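Local coordinates for sugar kinase, pfkB family (PDB 2AJR) that probably transfers phosphate from ATP to a phosphorylated sugar, as a pfkB-family kinase and possible 1-phosphofructokinase, at the interface of chains A and B. Numbering follows the deposited sequence. Chains: chain A/B, sugar kinase, pfkB family.

Contact 1: the interface of chains A and B. Residues chain A 108, 121, 123; chain B 25, 27, 29, 40, 44-45.
A:Ile108 and B:Ile27 meet tip to tip at the apolar centre, their CD1 methyls 3.5 Å apart. In each isoleucine CG1 is anti to the carbonyl carbon (chi1 near -60°) and CD1 anti to CA, an extended shape that brings the two delta-methyls together across the interface from strand 105-112 of chain A and strand 22-28 of chain B. A:Ile121 uses two branches: CD1 reaches the CD1 methyls of B:Ile29, at 3.9 Å, and B:Ile27, while its CG2 lies 3.8 Å from CG1 of B:Ile40. Beside this aliphatic cluster stands the ring of A:Phe123. CG1 of B:Ile27 touches its edge in plane, 3.8 Å from CZ, and CG1 of B:Ile40 sits over the centre of one face, 4.0 Å from the centroid, as a CH-pi contact. The opposite face receives the guanidinium of B:Arg25, whose terminal NH2 lies above the ring centre, 3.1 Å from the centroid, in a cation-pi contact. The guanidinium is tilted, its plane 41° from that of the ring, so one nitrogen does most of the touching; the other, NH1, lies 3.6 Å from CD1 of A:Ile108. At the outer rim the carbonyl of B:Ser44 and the backbone of B:Lys45 approach the CD2 side of the ring more loosely. An alanine in place of A:Phe123 would probably open a gap between B:Arg25 and B:Ile40 and leave the guanidinium without its aromatic mate. The patch joins the two copies by apolar side chains flanked by the guanidinium of B:Arg25, and may stabilise a dimer of this kinase.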
loop_
_atom_site.group_PDB
_atom_site.type_symbol
_atom_site.label_atom_id
_atom_site.label_comp_id
_atom_site.label_asym_id
_atom_site.label_seq_id
_atom_site.Cartn_x
_atom_site.Cartn_y
_atom_site.Cartn_z
ATOM N N ILE A 108 1.582 1.262 -5.598
ATOM C CA ILE A 108 0.147 1.512 -5.477
ATOM C C ILE A 108 -0.342 2.366 -6.641
ATOM O O ILE A 108 0.237 3.397 -6.937
ATOM C CB ILE A 108 -0.173 2.191 -4.126
ATOM C CG1 ILE A 108 0.110 1.204 -2.978
ATOM C CG2 ILE A 108 -1.609 2.661 -4.096
ATOM C CD1 ILE A 108 0.097 1.808 -1.612
ATOM N N ILE A 121 1.954 5.561 -6.779
ATOM C CA ILE A 121 3.000 5.711 -5.782
ATOM C C ILE A 121 4.019 4.584 -5.957
ATOM O O ILE A 121 3.692 3.410 -5.765
ATOM C CB ILE A 121 2.448 5.683 -4.353
ATOM C CG1 ILE A 121 1.315 6.699 -4.191
ATOM C CG2 ILE A 121 3.569 5.977 -3.380
ATOM C CD1 ILE A 121 0.576 6.597 -2.888
ATOM N N PHE A 123 7.482 2.853 -4.954
ATOM C CA PHE A 123 8.478 2.679 -3.937
ATOM C C PHE A 123 9.794 2.278 -4.568
ATOM O O PHE A 123 9.827 1.745 -5.659
ATOM C CB PHE A 123 7.964 1.665 -2.894
ATOM C CG PHE A 123 7.045 2.302 -1.876
ATOM C CD1 PHE A 123 5.754 2.661 -2.224
ATOM C CD2 PHE A 123 7.505 2.614 -0.604
ATOM C CE1 PHE A 123 4.922 3.273 -1.303
ATOM C CE2 PHE A 123 6.671 3.221 0.321
ATOM C CZ PHE A 123 5.388 3.565 -0.034
ATOM N N ARG B 25 -0.228 0.610 6.234
ATOM C CA ARG B 25 0.797 1.077 5.292
ATOM C C ARG B 25 0.733 2.594 5.243
ATOM O O ARG B 25 -0.166 3.155 4.621
ATOM C CB ARG B 25 0.522 0.520 3.903
ATOM C CG ARG B 25 1.592 0.806 2.871
ATOM C CD ARG B 25 2.482 -0.382 2.652
ATOM N NE ARG B 25 3.640 -0.015 1.852
ATOM C CZ ARG B 25 3.680 -0.033 0.522
ATOM N NH1 ARG B 25 2.618 -0.400 -0.192
ATOM N NH2 ARG B 25 4.800 0.317 -0.101
ATOM N N ILE B 27 2.280 6.188 4.181
ATOM C CA ILE B 27 3.052 6.709 3.073
ATOM C C ILE B 27 3.066 8.197 3.256
ATOM O O ILE B 27 2.007 8.795 3.420
ATOM C CB ILE B 27 2.404 6.356 1.748
ATOM C CG1 ILE B 27 2.221 4.832 1.633
ATOM C CG2 ILE B 27 3.212 6.892 0.603
ATOM C CD1 ILE B 27 1.328 4.409 0.464
ATOM N N ILE B 29 3.817 11.755 1.773
ATOM C CA ILE B 29 3.965 12.537 0.555
ATOM C C ILE B 29 3.485 13.961 0.809
ATOM O O ILE B 29 2.327 14.184 1.123
ATOM C CB ILE B 29 3.142 11.950 -0.609
ATOM C CG1 ILE B 29 3.551 10.497 -0.886
ATOM C CG2 ILE B 29 3.339 12.791 -1.848
ATOM C CD1 ILE B 29 2.677 9.776 -1.926
ATOM N N ILE B 40 8.783 7.617 -4.303
ATOM C CA ILE B 40 9.249 7.694 -2.933
ATOM C C ILE B 40 10.776 7.592 -2.894
ATOM O O ILE B 40 11.380 6.899 -3.721
ATOM C CB ILE B 40 8.646 6.552 -2.099
ATOM C CG1 ILE B 40 7.108 6.681 -2.042
ATOM C CG2 ILE B 40 9.220 6.533 -0.670
ATOM C CD1 ILE B 40 6.557 8.073 -1.605
ATOM N N SER B 44 12.914 5.413 2.168
ATOM C CA SER B 44 11.656 4.933 2.757
ATOM C C SER B 44 11.290 3.622 2.038
ATOM O O SER B 44 10.900 3.625 0.870
ATOM C CB SER B 44 10.535 5.966 2.664
ATOM O OG SER B 44 11.028 7.271 2.836
ATOM N N LYS B 45 11.468 2.508 2.740
ATOM C CA LYS B 45 11.263 1.153 2.200
ATOM C C LYS B 45 9.807 0.671 2.363
ATOM O O LYS B 45 9.096 1.119 3.245
ATOM C CB LYS B 45 12.202 0.193 2.930
ATOM C CG LYS B 45 13.528 -0.139 2.244
ATOM C CD LYS B 45 14.184 0.959 1.441
ATOM C CE LYS B 45 15.535 0.479 0.908
ATOM N NZ LYS B 45 15.922 1.030 -0.413
#

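Contact 2: the interface of chains A and B. Residues chain A 32-35, 119; chain B 32-34, 117, 119.
Loop residues 32-35 of chain A pack against strand 117-122 and the same loop of chain B, while loop residues 32-34 of chain B meet A:Thr119 on the equivalent strand of chain A. In pfkB-family (ribokinase-like) kinases a small beta-sheet lid over the substrate site often forms the dimer surface, and strands 22-28, 105-112 and 117-122 probably belong to it. CG2 of A:Val34 presses on B:Phe32, 3.3 Å from ring atom CD2, and CG2 of B:Val34 slides past A:Phe32 in the opposite direction, 3.6 Å from its CD2. The same B:Val34 methyl also abuts the carbonyl oxygen of A:Phe32. Each phenylalanine projects CG anti to its backbone N (chi1 177° in A:Phe32), and the far end of each ring is met by a partner threonine methyl: CG2 of B:Thr119 is 3.7 Å from CE1 of A:Phe32, and A:Thr119 does likewise to B:Phe32. Both branches of B:Thr119 are thus engaged, for its hydroxyl OG1 accepts a nearly straight hydrogen bond (172° at H) from the backbone N of A:Asn35, 2.8 Å away. That bond ties the end of the A loop to the B strand and would tend to hold the threonine's rotation. Within chain A the hydroxyl of A:Thr119 lies at the edge of the A:Phe32 ring, in its plane, and faces the backbone of B:Val34, OG1 being 3.4 Å from CA. The side chain of A:Asn35 crosses B:Thr117 obliquely; its carbon CG is 3.6 Å from the methyl CG2.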
loop_
_atom_site.group_PDB
_atom_site.type_symbol
_atom_site.label_atom_id
_atom_site.label_comp_id
_atom_site.label_asym_id
_atom_site.label_seq_id
_atom_site.Cartn_x
_atom_site.Cartn_y
_atom_site.Cartn_z
ATOM N N PHE A 32 -12.039 9.818 -6.990
ATOM C CA PHE A 32 -10.999 9.806 -5.995
ATOM C C PHE A 32 -10.505 11.231 -5.769
ATOM O O PHE A 32 -10.059 11.923 -6.709
ATOM C CB PHE A 32 -9.853 8.916 -6.457
ATOM C CG PHE A 32 -8.685 8.895 -5.514
ATOM C CD1 PHE A 32 -8.862 8.564 -4.174
ATOM C CD2 PHE A 32 -7.404 9.187 -5.968
ATOM C CE1 PHE A 32 -7.784 8.538 -3.300
ATOM C CE2 PHE A 32 -6.315 9.147 -5.109
ATOM C CZ PHE A 32 -6.504 8.828 -3.768
ATOM N N GLN A 33 -10.608 11.669 -4.522
ATOM C CA GLN A 33 -10.042 12.934 -4.108
ATOM C C GLN A 33 -9.298 12.786 -2.790
ATOM O O GLN A 33 -9.488 11.846 -2.024
ATOM C CB GLN A 33 -11.116 14.027 -3.997
ATOM C CG GLN A 33 -11.828 14.365 -5.327
ATOM C CD GLN A 33 -10.870 14.855 -6.436
ATOM O OE1 GLN A 33 -9.725 15.249 -6.170
ATOM N NE2 GLN A 33 -11.343 14.824 -7.682
ATOM N N VAL A 34 -8.446 13.763 -2.556
ATOM C CA VAL A 34 -7.487 13.767 -1.483
ATOM C C VAL A 34 -8.188 14.152 -0.177
ATOM O O VAL A 34 -9.214 14.821 -0.204
ATOM C CB VAL A 34 -6.349 14.751 -1.888
ATOM C CG1 VAL A 34 -5.998 15.728 -0.767
ATOM C CG2 VAL A 34 -5.171 13.968 -2.406
ATOM N N ASN A 35 -7.655 13.707 0.951
ATOM C CA ASN A 35 -8.207 14.050 2.274
ATOM C C ASN A 35 -9.602 13.449 2.557
ATOM O O ASN A 35 -10.449 14.103 3.155
ATOM C CB ASN A 35 -8.250 15.581 2.455
ATOM C CG ASN A 35 -8.232 16.012 3.923
ATOM O OD1 ASN A 35 -7.668 15.342 4.787
ATOM N ND2 ASN A 35 -8.831 17.149 4.198
ATOM N N THR A 119 -3.388 7.977 -9.978
ATOM C CA THR A 119 -2.493 8.485 -8.958
ATOM C C THR A 119 -1.632 7.279 -8.605
ATOM O O THR A 119 -2.164 6.239 -8.197
ATOM C CB THR A 119 -3.286 8.960 -7.767
ATOM O OG1 THR A 119 -4.316 9.821 -8.237
ATOM C CG2 THR A 119 -2.414 9.693 -6.772
ATOM N N PHE B 32 0.390 16.063 -1.803
ATOM C CA PHE B 32 -0.204 14.907 -2.467
ATOM C C PHE B 32 -1.446 15.303 -3.266
ATOM O O PHE B 32 -2.406 15.821 -2.705
ATOM C CB PHE B 32 -0.601 13.859 -1.415
ATOM C CG PHE B 32 -1.251 12.618 -1.997
ATOM C CD1 PHE B 32 -0.587 11.848 -2.962
ATOM C CD2 PHE B 32 -2.511 12.218 -1.584
ATOM C CE1 PHE B 32 -1.173 10.716 -3.495
ATOM C CE2 PHE B 32 -3.100 11.084 -2.122
ATOM C CZ PHE B 32 -2.429 10.332 -3.084
ATOM N N GLN B 33 -1.433 15.022 -4.564
ATOM C CA GLN B 33 -2.553 15.321 -5.424
ATOM C C GLN B 33 -2.897 14.156 -6.349
ATOM O O GLN B 33 -2.041 13.343 -6.750
ATOM C CB GLN B 33 -2.257 16.552 -6.289
ATOM C CG GLN B 33 -1.868 17.824 -5.513
ATOM C CD GLN B 33 -2.912 18.266 -4.501
ATOM O OE1 GLN B 33 -4.097 17.947 -4.630
ATOM N NE2 GLN B 33 -2.473 19.004 -3.478
ATOM N N VAL B 34 -4.173 14.130 -6.705
ATOM C CA VAL B 34 -4.717 13.179 -7.625
ATOM C C VAL B 34 -3.996 13.314 -8.954
ATOM O O VAL B 34 -3.598 14.410 -9.337
ATOM C CB VAL B 34 -6.238 13.426 -7.769
ATOM C CG1 VAL B 34 -6.752 13.068 -9.160
ATOM C CG2 VAL B 34 -6.972 12.663 -6.716
ATOM N N THR B 117 -3.331 16.790 5.230
ATOM C CA THR B 117 -4.370 15.872 4.774
ATOM C C THR B 117 -3.971 14.427 5.074
ATOM O O THR B 117 -2.784 14.097 5.141
ATOM C CB THR B 117 -4.646 16.009 3.261
ATOM O OG1 THR B 117 -3.465 15.695 2.528
ATOM C CG2 THR B 117 -5.083 17.425 2.895
ATOM N N THR B 119 -5.218 10.822 3.374
ATOM C CA THR B 119 -6.055 10.112 2.417
ATOM C C THR B 119 -5.980 8.625 2.768
ATOM O O THR B 119 -4.910 8.043 2.765
ATOM C CB THR B 119 -5.601 10.417 0.971
ATOM O OG1 THR B 119 -5.531 11.838 0.822
ATOM C CG2 THR B 119 -6.568 9.852 -0.071
#

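The C-alpha centres of contact 1 and contact 2 are about 14 Å apart, and the two are neighbouring parts of one two-fold symmetric surface. Strand 117-122 enters both: in chain A it supplies A:Ile121 to contact 1 and A:Thr119 to contact 2, and in chain B it brings B:Thr117 and B:Thr119 to contact 2. Strand 22-28 and B:Ile29 of contact 1 lead into the 32-34 loop of contact 2. The shared strand and the two-fold make the patches one continuous surface. With their twins on exchanged chains, they would be expected to hold the pair together, though the coordinates alone do not establish a dimer in solution.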